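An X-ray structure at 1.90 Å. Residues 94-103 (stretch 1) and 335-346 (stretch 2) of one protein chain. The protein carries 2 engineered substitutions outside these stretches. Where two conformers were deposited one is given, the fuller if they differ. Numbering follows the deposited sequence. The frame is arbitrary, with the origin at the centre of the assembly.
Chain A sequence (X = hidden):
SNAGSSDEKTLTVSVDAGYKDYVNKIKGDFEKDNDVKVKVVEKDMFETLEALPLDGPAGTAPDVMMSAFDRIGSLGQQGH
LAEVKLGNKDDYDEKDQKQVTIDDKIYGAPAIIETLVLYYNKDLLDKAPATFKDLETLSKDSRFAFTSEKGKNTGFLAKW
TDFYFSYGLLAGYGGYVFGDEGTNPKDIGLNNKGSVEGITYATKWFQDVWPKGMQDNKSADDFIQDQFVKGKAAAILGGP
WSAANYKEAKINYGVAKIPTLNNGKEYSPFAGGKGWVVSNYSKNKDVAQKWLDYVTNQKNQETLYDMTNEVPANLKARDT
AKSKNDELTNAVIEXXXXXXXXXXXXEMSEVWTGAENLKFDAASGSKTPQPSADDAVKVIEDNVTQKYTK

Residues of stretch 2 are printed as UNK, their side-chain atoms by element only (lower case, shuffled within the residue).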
# COMPACT_ATOMS: atom_id res chain seq x y z
N GLU A 94 14.62 8.43 -4.00
CA GLU A 94 15.36 7.28 -3.47
C GLU A 94 14.41 6.23 -2.85
O GLU A 94 14.67 5.03 -2.92
CB GLU A 94 16.39 7.74 -2.43
CG GLU A 94 17.53 8.55 -3.05
CD GLU A 94 18.60 8.95 -2.05
OE1 GLU A 94 18.27 9.46 -0.95
OE2 GLU A 94 19.80 8.79 -2.38
N LYS A 95 13.32 6.69 -2.25
CA LYS A 95 12.36 5.78 -1.63
C LYS A 95 11.76 4.83 -2.66
O LYS A 95 11.57 3.65 -2.40
CB LYS A 95 11.24 6.57 -0.98
CG LYS A 95 10.25 5.71 -0.20
CD LYS A 95 9.02 6.52 0.22
CE LYS A 95 9.36 7.66 1.15
NZ LYS A 95 8.12 8.39 1.57
N ASP A 96 11.44 5.36 -3.84
CA ASP A 96 10.82 4.54 -4.88
C ASP A 96 11.81 3.59 -5.53
O ASP A 96 11.43 2.50 -5.93
CB ASP A 96 10.08 5.45 -5.84
CG ASP A 96 8.89 6.16 -5.13
OD1 ASP A 96 8.21 5.47 -4.33
OD2 ASP A 96 8.67 7.36 -5.36
N GLN A 97 13.07 4.00 -5.59
CA GLN A 97 14.14 3.12 -6.05
C GLN A 97 14.29 1.98 -5.04
O GLN A 97 14.44 0.83 -5.42
CB GLN A 97 15.45 3.89 -6.16
CG GLN A 97 15.39 5.01 -7.19
CD GLN A 97 16.65 5.84 -7.22
OE1 GLN A 97 17.77 5.32 -7.28
NE2 GLN A 97 16.48 7.16 -7.20
N LYS A 98 14.21 2.30 -3.74
CA LYS A 98 14.28 1.29 -2.68
C LYS A 98 13.13 0.23 -2.77
O LYS A 98 13.32 -0.92 -2.38
CB LYS A 98 14.27 1.99 -1.31
CG LYS A 98 14.21 1.10 -0.08
CD LYS A 98 14.19 1.96 1.18
CE LYS A 98 13.88 1.15 2.43
NZ LYS A 98 14.86 0.06 2.65
N GLN A 99 11.97 0.64 -3.27
CA GLN A 99 10.79 -0.24 -3.42
C GLN A 99 11.03 -1.46 -4.31
O GLN A 99 10.41 -2.49 -4.13
CB GLN A 99 9.63 0.53 -4.07
CG GLN A 99 9.01 1.63 -3.24
CD GLN A 99 8.08 1.11 -2.16
OE1 GLN A 99 8.16 -0.05 -1.77
NE2 GLN A 99 7.19 1.96 -1.70
N VAL A 100 11.88 -1.28 -5.31
CA VAL A 100 12.16 -2.33 -6.28
C VAL A 100 13.55 -2.93 -6.09
O VAL A 100 14.05 -3.63 -6.97
CB VAL A 100 12.04 -1.76 -7.72
CG1 VAL A 100 10.60 -1.37 -8.02
CG2 VAL A 100 12.97 -0.57 -7.94
N THR A 101 14.15 -2.69 -4.92
CA THR A 101 15.51 -3.13 -4.65
C THR A 101 15.59 -4.09 -3.45
O THR A 101 14.94 -3.88 -2.42
CB THR A 101 16.42 -1.89 -4.38
OG1 THR A 101 16.37 -0.98 -5.50
CG2 THR A 101 17.86 -2.29 -4.12
N ILE A 102 16.40 -5.14 -3.59
CA ILE A 102 16.68 -6.07 -2.49
C ILE A 102 18.13 -6.53 -2.67
O ILE A 102 18.55 -6.77 -3.80
CB ILE A 102 15.69 -7.26 -2.42
CG1 ILE A 102 15.84 -7.98 -1.06
CG2 ILE A 102 15.89 -8.23 -3.57
CD1 ILE A 102 14.77 -9.00 -0.78
N ASP A 103 18.89 -6.61 -1.58
CA ASP A 103 20.32 -7.02 -1.65
C ASP A 103 21.10 -6.16 -2.67
O ASP A 103 21.95 -6.67 -3.39
CB ASP A 103 20.46 -8.50 -2.08
CG ASP A 103 19.69 -9.48 -1.20
OD1 ASP A 103 19.88 -9.46 0.04
OD2 ASP A 103 18.91 -10.30 -1.77
N UNK A 335 0.27 12.22 1.55
CA UNK A 335 0.50 11.20 2.57
C UNK A 335 1.72 10.33 2.25
O UNK A 335 2.46 9.92 3.14
o UNK A 335 -1.25 11.20 5.47
c UNK A 335 -0.74 10.33 2.77
n UNK A 335 0.35 9.80 6.15
c UNK A 335 -0.54 10.22 5.27
c UNK A 335 -0.64 9.43 3.98
N UNK A 336 1.95 10.08 0.97
CA UNK A 336 3.08 9.24 0.56
C UNK A 336 4.42 9.80 1.05
O UNK A 336 5.36 9.05 1.31
c UNK A 336 3.08 9.05 -0.96
c UNK A 336 5.16 8.08 -1.97
c UNK A 336 5.40 5.75 -2.35
c UNK A 336 3.90 7.89 -1.44
c UNK A 336 5.91 7.02 -2.43
c UNK A 336 4.14 5.51 -1.85
o UNK A 336 6.17 4.71 -2.81
c UNK A 336 3.40 6.58 -1.38
N UNK A 337 4.49 11.13 1.24
CA UNK A 337 5.71 11.78 1.75
C UNK A 337 6.10 11.22 3.11
O UNK A 337 7.28 11.17 3.44
c UNK A 337 4.89 15.51 0.99
n UNK A 337 5.37 16.33 -1.31
c UNK A 337 5.51 13.30 1.91
c UNK A 337 5.21 14.07 0.64
c UNK A 337 4.38 16.29 -0.20
N UNK A 338 5.11 10.77 3.87
CA UNK A 338 5.35 10.22 5.21
C UNK A 338 5.25 8.70 5.27
O UNK A 338 5.35 8.13 6.35
o UNK A 338 3.38 13.02 5.93
n UNK A 338 5.54 12.91 6.43
c UNK A 338 4.34 10.84 6.19
c UNK A 338 4.38 12.36 6.19
N UNK A 339 5.06 8.03 4.13
CA UNK A 339 4.96 6.57 4.10
C UNK A 339 6.32 5.92 3.90
O UNK A 339 7.16 6.45 3.16
c UNK A 339 4.02 6.14 2.99
N UNK A 340 6.54 4.77 4.55
CA UNK A 340 7.78 4.02 4.37
C UNK A 340 7.52 2.69 3.70
O UNK A 340 6.48 2.08 3.91
c UNK A 340 7.72 3.12 6.79
c UNK A 340 7.03 4.14 7.65
o UNK A 340 6.25 4.95 7.17
n UNK A 340 7.32 4.12 8.95
c UNK A 340 8.52 3.77 5.68
N UNK A 341 8.48 2.22 2.88
CA UNK A 341 8.27 0.92 2.25
C UNK A 341 8.13 -0.20 3.27
O UNK A 341 8.81 -0.20 4.30
c UNK A 341 9.57 0.70 1.45
c UNK A 341 10.15 2.04 1.26
c UNK A 341 9.72 2.88 2.41
N UNK A 342 7.24 -1.13 2.99
CA UNK A 342 7.08 -2.31 3.79
C UNK A 342 8.35 -3.13 3.52
O UNK A 342 8.79 -3.19 2.38
c UNK A 342 2.90 -4.30 3.45
c UNK A 342 5.87 -3.11 3.31
c UNK A 342 5.61 -4.41 4.06
s UNK A 342 4.30 -5.42 3.36
N UNK A 343 8.93 -3.76 4.56
CA UNK A 343 10.11 -4.62 4.27
C UNK A 343 9.78 -5.66 3.22
O UNK A 343 8.67 -6.23 3.25
c UNK A 343 8.62 -3.73 6.00
c UNK A 343 10.39 -5.28 5.63
c UNK A 343 9.84 -4.33 6.64
N UNK A 344 10.70 -5.89 2.28
CA UNK A 344 10.50 -6.87 1.21
C UNK A 344 11.35 -8.13 1.38
O UNK A 344 11.38 -8.99 0.51
n UNK A 344 12.35 -5.06 -1.48
c UNK A 344 10.71 -6.21 -0.17
o UNK A 344 13.03 -5.97 0.45
c UNK A 344 12.14 -5.74 -0.38
N UNK A 345 12.02 -8.24 2.53
CA UNK A 345 12.80 -9.41 2.85
C UNK A 345 11.86 -10.55 3.26
O UNK A 345 10.74 -10.30 3.75
c UNK A 345 13.25 -8.71 5.27
c UNK A 345 14.27 -8.61 6.39
c UNK A 345 14.85 -8.06 3.42
c UNK A 345 13.88 -9.12 3.93
N UNK A 346 12.30 -11.81 3.09
CA UNK A 346 11.45 -12.97 3.38
C UNK A 346 10.84 -13.02 4.77
O UNK A 346 9.67 -13.42 4.92
c UNK A 346 13.64 -12.24 2.63
c UNK A 346 13.42 -13.67 2.24
c UNK A 346 12.42 -14.16 3.21
O HOH W 1 10.32 -5.06 -3.46
O HOH W 2 5.86 -1.23 0.56

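Position 335 carries three side-chain carbons, the third bonded to one oxygen and one nitrogen, and is out of reach of stretch 1; an amide on a three-carbon chain is glutamine, Gln-335. At position 336 one carbon leads to a six-carbon ring bearing a single oxygen, and this oxygen lies 2.7 Å from Asp-96 OD1 and 3.1 Å from Gln-99 NE2, so the residue is Tyr-336. Its OH donates to Asp-96 OD1, which lies at the ring edge, and accepts from Gln-99 NE2.

Position 337 has four carbons in a row ending in nitrogen; the side chain starts away from stretch 1, and the backbone O receives a weak bond from Lys-95 NZ (3.5 Å). This is a lysine, Lys-337. Two carbons, the second holding oxygen and nitrogen, and a CB pointing away make position 338 Asn-338. At 339 there is a lone carbon, and the backbone O accepts a hydrogen bond from Lys-95 NZ at 2.7 Å; the residue is Ala-339. At 340, three carbons, directed away from the contact, end in one oxygen and one nitrogen: Gln-340.

In position 341 three carbons close a ring onto the backbone nitrogen, and ring carbons lie 3.9 Å from Lys-95 CG and 4.0 Å from Lys-98 CE. The ring is that of proline, Pro-341, and the two carbons are its CD and CG, respectively. Position 342 is an unbranched run of two carbons, sulfur and carbon whose end leads away, hence Met-342; its backbone N donates to water 2. Another three-carbon ring on the backbone nitrogen at 343, turned away, gives Pro-343.

Position 344 has two carbons, the second with oxygen and nitrogen, and points toward stretch 1, where the amide nitrogen lies 3.0 Å from Thr-101 O: this is Asn-344. Its ND2 donates to Thr-101 O with a nearly straight angle of 169°. Four carbons forked at the first, one arm two carbons long, with a branch carbon 4.3 Å from Ile-102 CD1, identify 345 as Ile-345; that carbon is CG2. Position 346 repeats the three-carbon ring on nitrogen and makes no close contact; it is Pro-346.

The contact buries 556 Å² and combines two modes of recognition. Lys-95 extends its ammonium group to the backbone carbonyls around the type I turn from Tyr-336 to Ala-339, while its aliphatic part lies against Pro-341. Beside it, the tyrosine hydroxyl both donates and accepts, linking the side chains of Asp-96 and Gln-99. Farther along, Asn-344 reads the backbone at the strand residue Thr-101, and water 1 joins Asn-344 ND2 (2.8 Å) to Gln-99 O (2.7 Å). The Ile-102 and Ile-345 side chains add an apolar contact beyond this amide.

Stretch 2, residues 335-346: QYKNAQPMPNIP
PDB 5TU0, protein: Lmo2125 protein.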